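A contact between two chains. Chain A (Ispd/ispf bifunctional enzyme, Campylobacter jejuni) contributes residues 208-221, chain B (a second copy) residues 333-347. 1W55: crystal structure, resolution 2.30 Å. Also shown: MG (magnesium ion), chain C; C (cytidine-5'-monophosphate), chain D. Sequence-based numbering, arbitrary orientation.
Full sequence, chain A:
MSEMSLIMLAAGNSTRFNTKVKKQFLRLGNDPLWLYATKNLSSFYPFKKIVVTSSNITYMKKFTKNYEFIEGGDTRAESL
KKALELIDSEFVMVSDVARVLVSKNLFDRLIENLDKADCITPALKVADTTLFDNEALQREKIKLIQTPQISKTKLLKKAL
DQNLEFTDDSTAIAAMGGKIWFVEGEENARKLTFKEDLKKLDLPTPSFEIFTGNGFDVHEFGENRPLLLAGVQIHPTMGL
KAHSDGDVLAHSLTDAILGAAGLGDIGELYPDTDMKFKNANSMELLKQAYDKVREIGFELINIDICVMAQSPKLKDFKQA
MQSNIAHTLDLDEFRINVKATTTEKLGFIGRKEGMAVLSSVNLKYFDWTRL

Chain A, residues 208-221: FEIFTGNGFDVHEF
Chain B 333-347: EFRINVKATTTEKLG

Most of the chain A stretch is an extended strand that runs through F221(A) and continues beyond it. In chain B, 333-335 make a 3-10 segment, 336-341 a strand, and T343(B) to L346(B) a type I' turn. The two strands run nearly parallel, 13° apart, with axes 7.6 Å apart at closest. No backbone hydrogen bond joins them; side chains, a metal and waters fill the gap. CA atoms pair F211(A) with R335(B) at 8.6 Å, G215(A) with K339(B) at 8.5 Å, D217(A) with T341(B) at 6.6 Å and V218(A) with T343(B) at 5.2 Å.

At the N-terminal end, R335(B) (m, t, t, chi4 -73°) forms a salt bridge with E209(A) (m, t). NH1 and NH2 of R335(B) both donate to OE2 of E209(A), at 3.0 and 3.1 Å. This oxygen lies near the guanidinium plane. E209(A) OE1 is satisfied elsewhere in the structure. F211(A) (m) lies beside this pair, its CE2 4.3 Å from CE1 of F334(B) (p).

K339(B) reaches across to N214(A) in a bent m, t, m, m conformation. Its NZ donates to OD1 of N214(A) (p) at 3.0 Å. The same NZ lies 3.0 Å from the carbonyl O of N214(A). ND2 of N214(A) is satisfied elsewhere.

D217(A) (t) and T341(B) (t) meet at magnesium. D217(A) OD1 binds MG at 2.2 Å and T341(B) OG1 binds it at 2.3 Å. These two oxygens are 3.2 Å apart but not hydrogen-bonded. Cytidine monophosphate OP3, at 2.0 Å from MG, and waters 1, 2 and 4 complete six ligands. T341(B) OG1 donates to T342(B) O at 2.8 Å, so the hydroxyl is used twice. D217(A) OD2 accepts from water 1 at 2.7 Å. T342(B) N and OG1 both donate to nucleotide OP1, at 2.7 and 2.5 Å, the latter very short.

V218(A) (t) points toward chain B and packs its CG1 4.3 Å from CD1 of L346(B) (m, t). Its carbonyl O accepts from H219(A) ND1 at 2.8 Å. H219(A) (m) points away, with NE2 satisfied elsewhere.

The turn has positive phi at E344(B) (59/37) and K345(B) (67/19). L346(B) N donates to T343(B) O at 2.9 Å, and T343(B) OG1 (p) to L346(B) O at 2.7 Å. E344(B) (m, m, chi3 -61°) faces E220(A) (t, t), with CB atoms 4.2 Å apart. Water 3 links the two carboxylates, donating to E220(A) OE2 at 3.1 Å and E344(B) OE1 at 2.8 Å.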

# COMPACT_ATOMS: atom_id res chain seq x y z
N PHE A 208 -17.70 0.17 10.00
CA PHE A 208 -17.63 -0.73 11.14
C PHE A 208 -18.63 -0.41 12.23
O PHE A 208 -18.55 -0.97 13.30
CB PHE A 208 -16.20 -0.78 11.72
CG PHE A 208 -15.18 -1.39 10.78
CD1 PHE A 208 -13.99 -0.71 10.49
CD2 PHE A 208 -15.41 -2.61 10.15
CE1 PHE A 208 -13.04 -1.26 9.60
CE2 PHE A 208 -14.48 -3.16 9.25
CZ PHE A 208 -13.29 -2.49 8.99
N GLU A 209 -19.59 0.48 11.94
CA GLU A 209 -20.59 0.84 12.95
C GLU A 209 -21.36 -0.36 13.45
O GLU A 209 -21.69 -1.29 12.69
CB GLU A 209 -21.56 1.94 12.47
CG GLU A 209 -20.90 3.29 12.27
CD GLU A 209 -21.87 4.47 12.13
OE1 GLU A 209 -21.47 5.61 12.45
OE2 GLU A 209 -23.01 4.27 11.68
N ILE A 210 -21.62 -0.35 14.75
CA ILE A 210 -22.35 -1.43 15.38
C ILE A 210 -23.55 -0.86 16.14
O ILE A 210 -23.41 0.12 16.88
CB ILE A 210 -21.41 -2.28 16.29
CG1 ILE A 210 -20.36 -2.99 15.42
CG2 ILE A 210 -22.20 -3.30 17.11
CD1 ILE A 210 -19.29 -3.76 16.21
N PHE A 211 -24.72 -1.46 15.93
CA PHE A 211 -25.98 -0.96 16.48
C PHE A 211 -26.48 -1.80 17.64
O PHE A 211 -26.51 -3.04 17.55
CB PHE A 211 -27.05 -0.92 15.39
CG PHE A 211 -26.77 0.08 14.31
CD1 PHE A 211 -25.66 -0.07 13.48
CD2 PHE A 211 -27.62 1.17 14.12
CE1 PHE A 211 -25.40 0.86 12.49
CE2 PHE A 211 -27.36 2.10 13.13
CZ PHE A 211 -26.25 1.95 12.32
N THR A 212 -26.87 -1.13 18.72
CA THR A 212 -27.37 -1.80 19.92
C THR A 212 -28.88 -1.91 19.89
O THR A 212 -29.56 -0.98 19.44
CB THR A 212 -26.96 -1.04 21.23
OG1 THR A 212 -27.58 -1.67 22.35
CG2 THR A 212 -27.58 0.38 21.30
N GLY A 213 -29.41 -3.03 20.38
CA GLY A 213 -30.84 -3.20 20.57
C GLY A 213 -31.15 -3.71 21.96
O GLY A 213 -30.40 -4.51 22.53
N ASN A 214 -32.25 -3.24 22.54
CA ASN A 214 -32.75 -3.80 23.79
C ASN A 214 -34.16 -4.35 23.61
O ASN A 214 -34.87 -3.95 22.71
CB ASN A 214 -32.66 -2.79 24.96
CG ASN A 214 -33.58 -1.59 24.80
OD1 ASN A 214 -34.78 -1.74 24.65
ND2 ASN A 214 -33.01 -0.39 24.87
N GLY A 215 -34.54 -5.29 24.46
CA GLY A 215 -35.85 -5.88 24.41
C GLY A 215 -36.23 -6.19 25.83
O GLY A 215 -35.42 -6.69 26.62
N PHE A 216 -37.46 -5.85 26.18
CA PHE A 216 -37.98 -6.18 27.49
C PHE A 216 -39.43 -6.57 27.31
O PHE A 216 -40.19 -5.89 26.61
CB PHE A 216 -37.85 -5.01 28.46
CG PHE A 216 -38.28 -5.35 29.87
CD1 PHE A 216 -37.43 -6.05 30.72
CD2 PHE A 216 -39.55 -4.98 30.33
CE1 PHE A 216 -37.83 -6.38 32.03
CE2 PHE A 216 -39.96 -5.28 31.62
CZ PHE A 216 -39.11 -5.99 32.47
N ASP A 217 -39.80 -7.68 27.93
CA ASP A 217 -41.14 -8.20 27.84
C ASP A 217 -41.54 -8.91 29.12
O ASP A 217 -40.70 -9.48 29.82
CB ASP A 217 -41.29 -9.13 26.65
CG ASP A 217 -42.70 -9.13 26.09
OD1 ASP A 217 -43.57 -8.35 26.55
OD2 ASP A 217 -43.03 -9.90 25.17
N VAL A 218 -42.84 -8.85 29.41
CA VAL A 218 -43.44 -9.43 30.60
C VAL A 218 -44.65 -10.25 30.16
O VAL A 218 -45.50 -9.76 29.39
CB VAL A 218 -43.88 -8.31 31.61
CG1 VAL A 218 -44.69 -8.88 32.79
CG2 VAL A 218 -42.69 -7.55 32.12
N HIS A 219 -44.70 -11.51 30.57
CA HIS A 219 -45.92 -12.31 30.45
C HIS A 219 -46.36 -12.75 31.84
O HIS A 219 -45.56 -12.78 32.78
CB HIS A 219 -45.72 -13.53 29.55
CG HIS A 219 -45.53 -13.19 28.10
ND1 HIS A 219 -45.55 -11.90 27.63
CD2 HIS A 219 -45.30 -13.98 27.03
CE1 HIS A 219 -45.33 -11.90 26.32
NE2 HIS A 219 -45.17 -13.15 25.94
N GLU A 220 -47.64 -13.09 31.95
CA GLU A 220 -48.28 -13.47 33.20
C GLU A 220 -48.36 -14.99 33.35
O GLU A 220 -48.64 -15.70 32.38
CB GLU A 220 -49.69 -12.87 33.22
CG GLU A 220 -50.50 -13.09 34.48
CD GLU A 220 -51.88 -12.47 34.42
OE1 GLU A 220 -52.57 -12.46 35.46
OE2 GLU A 220 -52.28 -12.00 33.32
N PHE A 221 -48.09 -15.48 34.55
CA PHE A 221 -48.30 -16.89 34.85
C PHE A 221 -49.80 -17.22 35.01
O PHE A 221 -50.64 -16.32 35.16
CB PHE A 221 -47.55 -17.29 36.13
CG PHE A 221 -46.10 -17.68 35.90
CD1 PHE A 221 -45.07 -16.94 36.47
CD2 PHE A 221 -45.78 -18.79 35.13
CE1 PHE A 221 -43.73 -17.29 36.27
CE2 PHE A 221 -44.44 -19.15 34.91
CZ PHE A 221 -43.41 -18.41 35.50
N GLU B 333 -32.74 10.12 11.19
CA GLU B 333 -33.90 9.47 11.77
C GLU B 333 -33.81 7.96 11.92
O GLU B 333 -34.30 7.41 12.91
CB GLU B 333 -35.14 9.81 10.94
CG GLU B 333 -36.01 10.91 11.52
CD GLU B 333 -36.89 11.58 10.47
OE1 GLU B 333 -36.83 12.83 10.34
OE2 GLU B 333 -37.64 10.86 9.76
N PHE B 334 -33.20 7.29 10.95
CA PHE B 334 -33.11 5.83 10.99
C PHE B 334 -32.33 5.27 12.20
O PHE B 334 -32.47 4.10 12.52
CB PHE B 334 -32.54 5.26 9.69
CG PHE B 334 -31.04 5.40 9.56
CD1 PHE B 334 -30.19 4.37 9.96
CD2 PHE B 334 -30.47 6.53 8.98
CE1 PHE B 334 -28.80 4.48 9.82
CE2 PHE B 334 -29.10 6.66 8.83
CZ PHE B 334 -28.25 5.63 9.26
N ARG B 335 -31.53 6.12 12.83
CA ARG B 335 -30.71 5.73 13.98
C ARG B 335 -31.46 5.69 15.31
O ARG B 335 -30.86 5.40 16.33
CB ARG B 335 -29.52 6.69 14.12
CG ARG B 335 -28.54 6.60 12.98
CD ARG B 335 -27.46 7.66 13.03
NE ARG B 335 -26.58 7.49 11.88
CZ ARG B 335 -25.69 6.50 11.74
NH1 ARG B 335 -25.51 5.58 12.70
NH2 ARG B 335 -24.95 6.45 10.64
N ILE B 336 -32.76 6.01 15.29
CA ILE B 336 -33.58 6.11 16.51
C ILE B 336 -34.74 5.12 16.44
O ILE B 336 -35.44 5.06 15.42
CB ILE B 336 -34.22 7.54 16.68
CG1 ILE B 336 -33.27 8.68 16.24
CG2 ILE B 336 -34.77 7.72 18.10
CD1 ILE B 336 -32.00 8.80 17.02
N ASN B 337 -34.96 4.39 17.53
CA ASN B 337 -36.07 3.45 17.60
C ASN B 337 -36.75 3.48 18.97
O ASN B 337 -36.08 3.40 20.00
CB ASN B 337 -35.61 2.04 17.27
CG ASN B 337 -36.77 1.10 16.96
OD1 ASN B 337 -37.34 1.13 15.86
ND2 ASN B 337 -37.12 0.25 17.92
N VAL B 338 -38.07 3.58 18.98
CA VAL B 338 -38.82 3.60 20.22
C VAL B 338 -39.82 2.45 20.24
O VAL B 338 -40.63 2.33 19.31
CB VAL B 338 -39.55 4.96 20.43
CG1 VAL B 338 -40.41 4.94 21.70
CG2 VAL B 338 -38.54 6.11 20.48
N LYS B 339 -39.75 1.63 21.28
CA LYS B 339 -40.63 0.48 21.43
C LYS B 339 -41.45 0.64 22.69
O LYS B 339 -41.16 1.51 23.52
CB LYS B 339 -39.81 -0.83 21.52
CG LYS B 339 -38.72 -0.95 20.46
CD LYS B 339 -38.06 -2.34 20.47
CE LYS B 339 -37.27 -2.59 21.76
NZ LYS B 339 -36.35 -1.45 22.12
N ALA B 340 -42.47 -0.20 22.86
CA ALA B 340 -43.29 -0.16 24.07
C ALA B 340 -43.81 -1.54 24.44
O ALA B 340 -43.98 -2.39 23.59
CB ALA B 340 -44.46 0.83 23.89
N THR B 341 -44.06 -1.74 25.73
CA THR B 341 -44.74 -2.94 26.20
C THR B 341 -45.56 -2.60 27.45
O THR B 341 -45.23 -1.66 28.18
CB THR B 341 -43.73 -4.11 26.49
OG1 THR B 341 -44.45 -5.26 26.96
CG2 THR B 341 -42.80 -3.77 27.68
N THR B 342 -46.64 -3.34 27.67
CA THR B 342 -47.29 -3.32 28.98
C THR B 342 -46.63 -4.38 29.85
O THR B 342 -45.75 -5.11 29.39
CB THR B 342 -48.81 -3.59 28.88
OG1 THR B 342 -49.03 -4.96 28.53
CG2 THR B 342 -49.49 -2.78 27.72
N THR B 343 -47.04 -4.47 31.11
CA THR B 343 -46.59 -5.55 31.98
C THR B 343 -47.74 -6.48 32.34
O THR B 343 -47.73 -7.12 33.39
CB THR B 343 -45.89 -5.01 33.26
OG1 THR B 343 -46.81 -4.21 34.02
CG2 THR B 343 -44.75 -4.04 32.90
N GLU B 344 -48.74 -6.57 31.46
CA GLU B 344 -49.87 -7.50 31.64
C GLU B 344 -50.61 -7.20 32.93
O GLU B 344 -51.03 -8.13 33.63
CB GLU B 344 -49.38 -8.96 31.67
CG GLU B 344 -48.63 -9.42 30.44
CD GLU B 344 -49.37 -9.14 29.17
OE1 GLU B 344 -50.50 -9.67 29.00
OE2 GLU B 344 -48.84 -8.38 28.33
N LYS B 345 -50.72 -5.92 33.26
CA LYS B 345 -51.40 -5.46 34.46
C LYS B 345 -50.68 -5.87 35.74
O LYS B 345 -51.26 -5.84 36.81
CB LYS B 345 -52.88 -5.91 34.49
CG LYS B 345 -53.70 -5.40 33.30
CD LYS B 345 -55.03 -6.14 33.17
CE LYS B 345 -55.86 -5.60 32.01
NZ LYS B 345 -57.12 -6.37 31.79
N LEU B 346 -49.40 -6.21 35.62
CA LEU B 346 -48.62 -6.63 36.79
C LEU B 346 -47.71 -5.54 37.34
O LEU B 346 -47.19 -4.70 36.60
CB LEU B 346 -47.79 -7.88 36.46
CG LEU B 346 -48.54 -9.10 35.95
CD1 LEU B 346 -47.55 -10.22 35.69
CD2 LEU B 346 -49.66 -9.54 36.92
N GLY B 347 -47.53 -5.56 38.66
CA GLY B 347 -46.67 -4.62 39.33
C GLY B 347 -47.17 -3.20 39.32
O GLY B 347 -48.28 -2.91 38.86
MG MG C . -45.23 -7.09 25.84
OP3 C D . -46.78 -6.78 24.68
P C D . -48.04 -6.04 25.01
OP1 C D . -47.97 -5.28 26.30
OP2 C D . -49.24 -6.93 24.91
O5' C D . -48.18 -4.93 23.86
C5' C D . -48.39 -5.28 22.50
C4' C D . -47.91 -4.14 21.60
O4' C D . -48.59 -2.91 21.87
C3' C D . -46.43 -3.80 21.74
O3' C D . -45.60 -4.63 20.93
C2' C D . -46.38 -2.35 21.28
O2' C D . -46.38 -2.30 19.86
C1' C D . -47.72 -1.78 21.67
N1 C D . -47.76 -0.91 22.87
C2 C D . -47.81 0.50 22.73
O2 C D . -47.77 1.00 21.59
N3 C D . -47.89 1.31 23.81
C4 C D . -47.93 0.78 25.06
N4 C D . -48.01 1.59 26.16
C5 C D . -47.87 -0.59 25.23
C6 C D . -47.80 -1.43 24.11
O HOH W 1 -45.41 -8.88 24.59
O HOH W 2 -46.26 -7.62 27.66
O HOH W 3 -51.72 -11.78 30.30
O HOH W 4 -44.08 -6.49 24.28